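Local coordinates for BREX protein BrxA (Magnetospirillum magneticum, PDB 3BHW) that probably takes part in a type 1 BREX antiviral system, which blocks phage DNA replication without degrading the phage DNA, at residues I12-K18 with V154-E160; V85-A89 with R176-V181; L105-R110 with R195-V199; R117-R122 with T169-K173. All blocks are in the same frame, centred on the assembly; numbering follows the deposited sequence. Where two conformers were deposited one is given.

Interaction 1 (I12-K18 with V154-E160); sequences IGGGSLK and VYRILVE
In the all-helical BrxA fold, the glycine-rich loop leading into helix 19-31 packs against helix 145-161, held by a carboxylate that receives two consecutive backbone amides. Residues 12-14 end a 3-10 turn, Gly15 is extended (174/156), and the backbone comes closest, CA to CA, at Ser16, whose CA is 5.3 Å from the CA of Ile157. Glu160 (chi1 m, chi2 t) reaches from the helix so that OE1 accepts from Leu17 N at 2.8 Å and OE2 from Lys18 N at 3.3 Å. Lys18, with a positive phi of 49°, is the N-cap residue of the next helix. Ser16 N instead donates to water 1 at 2.9 Å, and that water also accepts from Arg156 NH1 at 2.4 Å. The carbonyls of Gly15 and Ser16 turn to Arg66 of helix 57-67, the latter bond being weak, while Leu17 O accepts from Ser22 OG. Beside these polar contacts sit apolar ones: Ile12 CD1 is 3.7 Å from Val154 CG2 and 3.6 Å from Ile157 CD1, and Leu17 CD2 is 4.0 Å from Ile157 CG1. Ser16 takes the p rotamer, which brings its OG to 3.0 Å from Arg156 NE.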
# COMPACT_ATOMS: atom_id res chain seq x y z
N ILE A 12 7.10 1.39 4.83
CA ILE A 12 5.72 1.75 4.51
C ILE A 12 5.32 3.14 5.04
O ILE A 12 4.48 3.82 4.44
CB ILE A 12 4.76 0.62 4.96
CG1 ILE A 12 3.38 0.72 4.30
CG2 ILE A 12 4.69 0.51 6.50
CD1 ILE A 12 2.27 1.19 5.22
N GLY A 13 5.96 3.57 6.13
CA GLY A 13 5.66 4.85 6.76
C GLY A 13 6.07 6.08 5.98
O GLY A 13 5.69 7.21 6.33
N GLY A 14 6.87 5.88 4.94
CA GLY A 14 7.33 7.01 4.11
C GLY A 14 6.23 7.74 3.35
O GLY A 14 6.39 8.91 2.94
N GLY A 15 5.11 7.06 3.14
CA GLY A 15 3.96 7.69 2.49
C GLY A 15 2.80 6.76 2.20
O GLY A 15 2.96 5.52 2.12
N SER A 16 1.62 7.37 2.09
CA SER A 16 0.39 6.61 1.85
C SER A 16 0.29 6.35 0.35
O SER A 16 1.31 6.46 -0.33
CB SER A 16 -0.85 7.35 2.39
OG SER A 16 -0.93 8.64 1.82
N LEU A 17 -0.91 6.03 -0.16
CA LEU A 17 -0.95 5.53 -1.53
C LEU A 17 -0.62 6.60 -2.59
O LEU A 17 0.09 6.33 -3.54
CB LEU A 17 -2.27 4.85 -1.82
CG LEU A 17 -2.55 3.71 -0.84
CD1 LEU A 17 -3.90 3.08 -1.21
CD2 LEU A 17 -1.48 2.64 -0.82
N LYS A 18 -1.14 7.80 -2.38
CA LYS A 18 -0.87 8.95 -3.22
C LYS A 18 -1.06 8.63 -4.69
O LYS A 18 -0.11 8.56 -5.46
CB LYS A 18 0.53 9.44 -2.96
CG LYS A 18 0.70 10.08 -1.58
CD LYS A 18 2.00 10.80 -1.51
CE LYS A 18 2.10 11.56 -0.23
NZ LYS A 18 1.39 12.84 -0.33
N VAL A 154 -0.43 4.22 7.94
CA VAL A 154 -1.26 3.03 7.79
C VAL A 154 -2.75 3.38 7.82
O VAL A 154 -3.55 2.88 6.99
CB VAL A 154 -0.88 1.98 8.82
CG1 VAL A 154 -1.90 0.87 8.84
CG2 VAL A 154 0.46 1.40 8.43
N TYR A 155 -3.18 4.21 8.77
CA TYR A 155 -4.61 4.54 8.80
C TYR A 155 -5.03 5.39 7.62
O TYR A 155 -6.18 5.27 7.14
CB TYR A 155 -4.96 5.22 10.12
CG TYR A 155 -5.16 4.22 11.25
CD1 TYR A 155 -4.09 3.67 12.00
CD2 TYR A 155 -6.46 3.82 11.59
CE1 TYR A 155 -4.34 2.75 13.05
CE2 TYR A 155 -6.70 2.90 12.61
CZ TYR A 155 -5.64 2.37 13.33
OH TYR A 155 -5.97 1.47 14.33
N ARG A 156 -4.14 6.25 7.12
CA ARG A 156 -4.45 7.05 5.94
C ARG A 156 -4.68 6.12 4.71
O ARG A 156 -5.64 6.31 3.92
CB ARG A 156 -3.31 8.04 5.64
CG ARG A 156 -3.61 9.05 4.62
CD ARG A 156 -2.73 10.30 4.78
NE ARG A 156 -1.33 10.04 4.47
CZ ARG A 156 -0.35 9.92 5.37
NH1 ARG A 156 0.87 9.66 4.94
NH2 ARG A 156 -0.58 10.02 6.67
N ILE A 157 -3.83 5.11 4.55
CA ILE A 157 -4.00 4.12 3.49
C ILE A 157 -5.38 3.48 3.57
O ILE A 157 -6.06 3.31 2.56
CB ILE A 157 -2.92 3.02 3.59
CG1 ILE A 157 -1.62 3.55 3.03
CG2 ILE A 157 -3.26 1.87 2.68
CD1 ILE A 157 -0.42 2.72 3.36
N LEU A 158 -5.79 3.15 4.78
CA LEU A 158 -7.06 2.48 4.99
C LEU A 158 -8.21 3.42 4.72
O LEU A 158 -9.25 2.99 4.23
CB LEU A 158 -7.11 1.89 6.39
CG LEU A 158 -6.11 0.75 6.68
CD1 LEU A 158 -6.41 0.25 8.05
CD2 LEU A 158 -6.15 -0.43 5.67
N VAL A 159 -8.03 4.71 5.01
CA VAL A 159 -9.04 5.72 4.66
C VAL A 159 -9.10 5.84 3.11
O VAL A 159 -10.20 5.87 2.51
CB VAL A 159 -8.72 7.08 5.31
CG1 VAL A 159 -9.44 8.23 4.58
CG2 VAL A 159 -9.09 7.09 6.82
N GLU A 160 -7.95 5.90 2.45
CA GLU A 160 -7.91 6.06 0.99
C GLU A 160 -8.63 4.93 0.26
O GLU A 160 -9.40 5.17 -0.70
CB GLU A 160 -6.47 6.14 0.46
CG GLU A 160 -5.72 7.41 0.77
CD GLU A 160 -4.23 7.33 0.36
OE1 GLU A 160 -3.54 6.40 0.82
OE2 GLU A 160 -3.76 8.19 -0.42
O HOH W 1 1.58 10.18 2.66

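Interaction 2 (V85-A89 with R176-V181); sequences VAIQA and RISGEV
Residues 85-89 form a regular helical turn, with Ala89 N bonded to Val85 O at 3.1 Å. Opposite them, Arg176 to Ser178 run extended, with psi between 115° and 142°, before the chain winds into helix 179-187. The CA atoms approach to 6.1 Å for Val85 and Ser178, 6.9 Å for Gln88 and Ile177, and 6.0 Å for Ala89 and Val181. Gln88 is the central side chain. Its CA-to-CB bond points toward the extended chain, and in the m, t conformation with chi3 near 0° its amide meets it: OE1 accepts from Ser178 N at 2.7 Å, nearly linearly, and NE2 gives a weak bond to Arg176 O at 3.3 Å. Ser178 is the N-cap of helix 179-187. Its OG, with chi1 p, accepts from Val181 N at 3.3 Å and donates weakly to Gln88 OE1 at 3.4 Å, so one glutamine amide bridges the extended residues and the N-cap. Beside it the contact is apolar: Val181 CG2 is 4.2 Å from Val85 CG1 and likewise from Ala89 CB, and Val85 CG2 is 4.0 Å from Ser178 CB. Met77 of helix 72-80 touches Val85, Glu180 and Val181, while Ala86, whose CB points away from 176-181, packs on helix 19-31.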
# COMPACT_ATOMS: atom_id res chain seq x y z
N VAL A 85 -10.30 1.82 -9.37
CA VAL A 85 -9.50 0.73 -9.89
C VAL A 85 -8.01 1.03 -9.62
O VAL A 85 -7.28 0.18 -9.11
CB VAL A 85 -9.81 0.41 -11.39
CG1 VAL A 85 -8.87 -0.62 -11.92
CG2 VAL A 85 -11.24 -0.07 -11.57
N ALA A 86 -7.57 2.23 -9.99
CA ALA A 86 -6.16 2.62 -9.84
C ALA A 86 -5.73 2.61 -8.38
O ALA A 86 -4.64 2.11 -8.04
CB ALA A 86 -5.90 4.01 -10.53
N ILE A 87 -6.56 3.15 -7.49
CA ILE A 87 -6.14 3.20 -6.07
C ILE A 87 -6.00 1.79 -5.49
O ILE A 87 -5.06 1.52 -4.75
CB ILE A 87 -7.07 4.05 -5.21
CG1 ILE A 87 -6.41 4.39 -3.88
CG2 ILE A 87 -8.42 3.37 -5.06
CD1 ILE A 87 -5.90 5.79 -3.80
N GLN A 88 -6.87 0.88 -5.90
CA GLN A 88 -6.82 -0.48 -5.42
C GLN A 88 -5.59 -1.23 -5.93
O GLN A 88 -5.08 -2.12 -5.26
CB GLN A 88 -8.12 -1.20 -5.83
CG GLN A 88 -9.30 -0.73 -4.95
CD GLN A 88 -10.63 -1.37 -5.33
OE1 GLN A 88 -10.70 -2.18 -6.25
NE2 GLN A 88 -11.68 -1.02 -4.59
N ALA A 89 -5.18 -0.92 -7.14
CA ALA A 89 -3.98 -1.51 -7.72
C ALA A 89 -2.78 -0.98 -6.93
O ALA A 89 -1.85 -1.74 -6.56
CB ALA A 89 -3.85 -1.12 -9.18
N ARG A 176 -15.36 -3.71 -1.80
CA ARG A 176 -15.29 -4.67 -2.91
C ARG A 176 -14.12 -4.30 -3.80
O ARG A 176 -14.12 -3.24 -4.40
CB ARG A 176 -16.62 -4.64 -3.70
CG ARG A 176 -16.56 -5.12 -5.17
CD ARG A 176 -16.65 -6.63 -5.29
NE ARG A 176 -16.36 -7.19 -6.63
CZ ARG A 176 -16.19 -6.50 -7.77
NH1 ARG A 176 -16.30 -5.18 -7.82
NH2 ARG A 176 -15.94 -7.17 -8.89
N ILE A 177 -13.10 -5.18 -3.86
CA ILE A 177 -11.97 -4.96 -4.75
C ILE A 177 -12.39 -5.26 -6.19
O ILE A 177 -13.04 -6.29 -6.49
CB ILE A 177 -10.71 -5.79 -4.36
CG1 ILE A 177 -10.18 -5.41 -2.96
CG2 ILE A 177 -9.66 -5.61 -5.37
CD1 ILE A 177 -9.80 -3.93 -2.82
N SER A 178 -12.03 -4.35 -7.09
CA SER A 178 -12.43 -4.44 -8.46
C SER A 178 -11.98 -5.77 -9.07
O SER A 178 -10.89 -6.28 -8.79
CB SER A 178 -11.90 -3.27 -9.27
OG SER A 178 -10.52 -3.39 -9.44
N GLY A 179 -12.85 -6.30 -9.91
CA GLY A 179 -12.61 -7.55 -10.59
C GLY A 179 -11.37 -7.46 -11.45
O GLY A 179 -10.67 -8.45 -11.60
N GLU A 180 -11.07 -6.28 -11.99
CA GLU A 180 -9.87 -6.07 -12.80
C GLU A 180 -8.61 -6.25 -11.95
O GLU A 180 -7.65 -6.86 -12.36
CB GLU A 180 -9.88 -4.66 -13.32
CG GLU A 180 -9.20 -4.46 -14.64
CD GLU A 180 -9.62 -3.15 -15.24
OE1 GLU A 180 -10.84 -2.88 -15.24
OE2 GLU A 180 -8.73 -2.39 -15.68
N VAL A 181 -8.63 -5.74 -10.74
CA VAL A 181 -7.46 -5.88 -9.90
C VAL A 181 -7.31 -7.33 -9.46
O VAL A 181 -6.21 -7.91 -9.52
CB VAL A 181 -7.59 -4.94 -8.71
CG1 VAL A 181 -6.60 -5.38 -7.59
CG2 VAL A 181 -7.36 -3.48 -9.22

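Interaction 3 (L105-R110 with R195-V199); sequences LDLVVR and RCIQV
This contact, part apolar and part ionic, packs the end of helix 191-197 and the residues after it against helix 99-112. The latter widens into a pi-type turn here, Arg110 N bonding Leu105 O at 2.9 Å. CA atoms pair closely, Asp106 with Cys196 at 5.0 Å and Arg110 with Val199 at 4.7 Å. Val199 is largely enclosed, its CB 3.7 Å from Arg110 CA and its CG2 3.9 Å from Val109 CG1; its CG1 lies over one face of the Arg110 guanidinium. Leu105 CB sits 4.3 Å from Cys196 CB, and its side chain reaches Ile95 of helix 83-97. Arg110 (chi1 and chi2 t, chi3 m) curls back so that NH2 donates to Arg195 O in a very short 2.4 Å bond and to Asp106 OD1 at 3.0 Å. The same OD1 forms a salt bridge with Arg195 NE at 3.0 Å, its hydrogen bond weak, while water 2 joins Asp106 OD2 (2.6 Å) to Arg195 NE (3.2 Å). Asp106 thus stands between two arginines, the arrangement of a salt-bridge network linking two helices.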
# COMPACT_ATOMS: atom_id res chain seq x y z
N LEU A 105 -3.63 -6.39 8.00
CA LEU A 105 -4.86 -6.69 7.32
C LEU A 105 -5.23 -8.13 7.65
O LEU A 105 -6.30 -8.34 8.18
CB LEU A 105 -4.66 -6.51 5.83
CG LEU A 105 -4.52 -5.04 5.49
CD1 LEU A 105 -3.82 -4.85 4.11
CD2 LEU A 105 -5.88 -4.38 5.54
N ASP A 106 -4.28 -9.06 7.45
CA ASP A 106 -4.49 -10.47 7.59
C ASP A 106 -4.83 -10.91 9.01
O ASP A 106 -5.68 -11.74 9.19
CB ASP A 106 -3.17 -11.18 7.19
CG ASP A 106 -3.34 -12.71 6.97
OD1 ASP A 106 -4.43 -13.17 6.61
OD2 ASP A 106 -2.37 -13.44 7.09
N LEU A 107 -4.07 -10.42 9.99
CA LEU A 107 -4.16 -10.94 11.35
C LEU A 107 -4.99 -10.09 12.29
O LEU A 107 -5.29 -10.57 13.37
CB LEU A 107 -2.78 -11.05 11.95
CG LEU A 107 -1.82 -11.80 11.01
CD1 LEU A 107 -0.48 -11.78 11.64
CD2 LEU A 107 -2.20 -13.22 10.71
N VAL A 108 -5.33 -8.85 11.91
CA VAL A 108 -6.11 -7.94 12.79
C VAL A 108 -7.39 -7.44 12.10
O VAL A 108 -8.52 -7.66 12.58
CB VAL A 108 -5.24 -6.73 13.30
CG1 VAL A 108 -6.01 -5.92 14.34
CG2 VAL A 108 -3.89 -7.19 13.88
N VAL A 109 -7.22 -6.73 11.00
CA VAL A 109 -8.42 -6.20 10.32
C VAL A 109 -9.40 -7.30 9.94
O VAL A 109 -10.60 -7.16 10.20
CB VAL A 109 -8.05 -5.29 9.14
CG1 VAL A 109 -9.30 -4.66 8.52
CG2 VAL A 109 -7.01 -4.30 9.58
N ARG A 110 -8.91 -8.39 9.36
CA ARG A 110 -9.85 -9.44 8.97
C ARG A 110 -10.73 -9.88 10.16
O ARG A 110 -11.90 -9.97 10.02
CB ARG A 110 -9.07 -10.66 8.46
CG ARG A 110 -9.96 -11.82 8.02
CD ARG A 110 -9.16 -13.10 7.89
NE ARG A 110 -7.99 -12.91 7.03
CZ ARG A 110 -8.06 -12.78 5.72
NH1 ARG A 110 -9.24 -12.83 5.11
NH2 ARG A 110 -6.96 -12.58 5.02
N ARG A 195 -4.85 -12.78 -0.15
CA ARG A 195 -5.31 -13.06 1.21
C ARG A 195 -5.51 -11.80 2.05
O ARG A 195 -6.43 -11.73 2.88
CB ARG A 195 -4.29 -13.99 1.89
CG ARG A 195 -4.78 -14.67 3.09
CD ARG A 195 -3.56 -15.08 4.01
NE ARG A 195 -3.99 -15.79 5.20
CZ ARG A 195 -4.49 -17.02 5.16
NH1 ARG A 195 -4.60 -17.64 3.99
NH2 ARG A 195 -4.87 -17.63 6.29
N CYS A 196 -4.63 -10.81 1.84
CA CYS A 196 -4.61 -9.58 2.66
C CYS A 196 -5.52 -8.48 2.14
O CYS A 196 -6.02 -7.69 2.92
CB CYS A 196 -3.18 -9.02 2.72
SG CYS A 196 -1.94 -10.12 3.52
N ILE A 197 -5.72 -8.44 0.82
CA ILE A 197 -6.37 -7.27 0.19
C ILE A 197 -7.87 -7.27 0.41
O ILE A 197 -8.52 -6.19 0.40
CB ILE A 197 -6.07 -7.18 -1.33
CG1 ILE A 197 -6.43 -5.81 -1.86
CG2 ILE A 197 -6.82 -8.26 -2.12
CD1 ILE A 197 -5.85 -5.49 -3.16
N GLN A 198 -8.44 -8.46 0.56
CA GLN A 198 -9.89 -8.60 0.70
C GLN A 198 -10.07 -9.32 2.01
O GLN A 198 -9.79 -10.53 2.10
CB GLN A 198 -10.52 -9.36 -0.47
CG GLN A 198 -12.08 -9.29 -0.51
CD GLN A 198 -12.62 -8.07 -1.25
OE1 GLN A 198 -12.51 -7.98 -2.48
NE2 GLN A 198 -13.23 -7.14 -0.51
N VAL A 199 -10.46 -8.58 3.04
CA VAL A 199 -10.60 -9.15 4.38
C VAL A 199 -12.00 -8.90 4.93
O VAL A 199 -12.24 -9.07 6.11
CB VAL A 199 -9.54 -8.58 5.38
CG1 VAL A 199 -8.12 -9.05 5.03
CG2 VAL A 199 -9.65 -7.04 5.49
O HOH W 2 -3.18 -15.62 8.34

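Interaction 4 (R117-R122 with T169-K173); sequences RPDLPR and TYRLK
Tyr170, Arg171 and Leu172 account for about half of the surface buried in this contact between two irregular chains whose end-to-end directions lie 110° apart. Tyr170, with both phi and psi positive (41/31), sends its ring (chi1 m) past Pro121 CA, 3.9 Å from CD2, and its OH accepts from Arg122 NE at 3.1 Å. Water 4 also lies between Tyr170 OH (2.5 Å) and Arg122 NH2 (2.6 Å); Arg122 NH1 is in a salt bridge with Asp152. At the centre is a single beta bridge, isolated in a fold without strands: Asp119 and Arg171 sit CA to CA at 4.2 Å, flanked by Leu172 N to Pro118 O at 2.9 Å and Leu120 N to Tyr170 O at 2.8 Å. Arg171 (chi3 p) folds back so that NE also donates to Pro118 O, at 3.1 Å, with Arg117 CB over one face of its guanidinium. An ST turn, Arg171 N to Thr169 OG1 at 3.0 Å, precedes this. Leu172 faces inward, its CG 4.1 Å from Leu120 CB and its CB 4.0 Å from Pro118 CB, and packs against Phe113 and Gln112.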
# COMPACT_ATOMS: atom_id res chain seq x y z
N ARG A 117 -20.73 -3.99 13.88
CA ARG A 117 -20.14 -2.66 13.76
C ARG A 117 -18.65 -2.77 14.03
O ARG A 117 -18.18 -2.33 15.08
CB ARG A 117 -20.76 -1.67 14.74
CG ARG A 117 -22.27 -1.67 14.74
CD ARG A 117 -22.83 -0.43 14.15
NE ARG A 117 -24.20 -0.36 14.63
CZ ARG A 117 -25.16 0.42 14.15
NH1 ARG A 117 -26.37 0.34 14.67
NH2 ARG A 117 -24.91 1.26 13.15
N PRO A 118 -17.91 -3.42 13.12
CA PRO A 118 -16.48 -3.53 13.27
C PRO A 118 -15.83 -2.14 13.38
O PRO A 118 -16.26 -1.18 12.72
CB PRO A 118 -16.04 -4.24 11.99
CG PRO A 118 -17.24 -4.90 11.44
CD PRO A 118 -18.40 -4.08 11.89
N ASP A 119 -14.82 -2.05 14.23
CA ASP A 119 -13.96 -0.88 14.30
C ASP A 119 -12.49 -1.25 14.35
O ASP A 119 -12.12 -2.45 14.49
CB ASP A 119 -14.37 0.02 15.48
CG ASP A 119 -14.27 -0.66 16.83
OD1 ASP A 119 -13.53 -1.64 17.00
OD2 ASP A 119 -14.93 -0.17 17.77
N LEU A 120 -11.65 -0.23 14.24
CA LEU A 120 -10.21 -0.45 14.29
C LEU A 120 -9.55 0.69 15.06
O LEU A 120 -8.86 1.50 14.50
CB LEU A 120 -9.66 -0.55 12.86
CG LEU A 120 -8.26 -1.13 12.67
CD1 LEU A 120 -8.27 -2.63 13.01
CD2 LEU A 120 -7.72 -0.91 11.25
N PRO A 121 -9.81 0.77 16.38
CA PRO A 121 -9.20 1.86 17.13
C PRO A 121 -7.69 1.71 17.19
O PRO A 121 -7.18 0.59 17.04
CB PRO A 121 -9.85 1.71 18.51
CG PRO A 121 -10.25 0.35 18.60
CD PRO A 121 -10.68 -0.05 17.23
N ARG A 122 -7.00 2.84 17.39
CA ARG A 122 -5.53 2.87 17.42
C ARG A 122 -4.84 1.92 18.39
O ARG A 122 -3.77 1.41 18.08
CB ARG A 122 -5.01 4.30 17.58
CG ARG A 122 -5.41 5.19 16.43
CD ARG A 122 -4.28 5.36 15.40
NE ARG A 122 -4.60 6.42 14.43
CZ ARG A 122 -3.70 7.18 13.82
NH1 ARG A 122 -2.41 7.03 14.09
NH2 ARG A 122 -4.08 8.12 12.96
N THR A 169 -14.73 7.58 14.46
CA THR A 169 -15.29 6.30 14.91
C THR A 169 -14.28 5.15 14.75
O THR A 169 -14.37 4.12 15.44
CB THR A 169 -16.55 5.93 14.10
OG1 THR A 169 -16.23 5.85 12.70
CG2 THR A 169 -17.69 6.94 14.29
N TYR A 170 -13.29 5.34 13.88
CA TYR A 170 -12.51 4.24 13.27
C TYR A 170 -13.37 3.03 12.88
O TYR A 170 -12.90 1.88 12.92
CB TYR A 170 -11.32 3.81 14.13
CG TYR A 170 -10.28 4.88 14.28
CD1 TYR A 170 -9.66 5.44 13.16
CD2 TYR A 170 -9.90 5.34 15.53
CE1 TYR A 170 -8.71 6.41 13.29
CE2 TYR A 170 -8.95 6.32 15.67
CZ TYR A 170 -8.36 6.86 14.53
OH TYR A 170 -7.40 7.83 14.66
N ARG A 171 -14.62 3.30 12.51
CA ARG A 171 -15.51 2.26 12.01
C ARG A 171 -15.02 1.69 10.69
O ARG A 171 -14.59 2.41 9.79
CB ARG A 171 -16.97 2.72 11.93
CG ARG A 171 -17.71 2.53 13.27
CD ARG A 171 -19.04 1.81 13.12
NE ARG A 171 -18.84 0.50 12.50
CZ ARG A 171 -19.39 0.10 11.35
NH1 ARG A 171 -19.10 -1.10 10.89
NH2 ARG A 171 -20.24 0.88 10.69
N LEU A 172 -15.11 0.39 10.58
CA LEU A 172 -14.66 -0.28 9.37
C LEU A 172 -15.85 -0.53 8.47
O LEU A 172 -16.95 -0.77 8.97
CB LEU A 172 -14.01 -1.60 9.75
CG LEU A 172 -12.55 -1.62 10.22
CD1 LEU A 172 -12.28 -3.00 10.78
CD2 LEU A 172 -11.58 -1.30 9.07
N LYS A 173 -15.62 -0.49 7.16
CA LYS A 173 -16.64 -0.85 6.18
C LYS A 173 -16.03 -1.81 5.19
O LYS A 173 -14.83 -1.76 4.91
CB LYS A 173 -17.18 0.38 5.41
CG LYS A 173 -18.40 0.08 4.50
CD LYS A 173 -18.61 1.16 3.39
CE LYS A 173 -20.04 1.18 2.76
NZ LYS A 173 -20.29 0.32 1.51
O HOH W 3 -13.84 2.68 17.64
O HOH W 4 -6.32 9.46 13.11

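Most of these contacts are centred about 16 Å from one another; interactions 3 and 4 are nearer, at about 14 Å, and interactions 2 and 4 farther, at about 22 Å. The first segments follow in the order 1, 2, 3, 4, the second in the order 1, 4, 2, 3; interactions 1, 2 and 3 join segments 85 or more residues apart, interaction 4 spans 47, and most of them cross. Interaction 1 touches all the others: Leu17 packs on Ile87, Leu158 on Leu105, and Tyr155 OH probably bonds Leu120 O. Interactions 2 and 3 lie on successive helices on both sides and meet where Ile177 N probably bonds Gln198 OE1. Val109 packs on Leu120 and Leu172, joining 3 to 4, so the four contacts knit one compact helical unit.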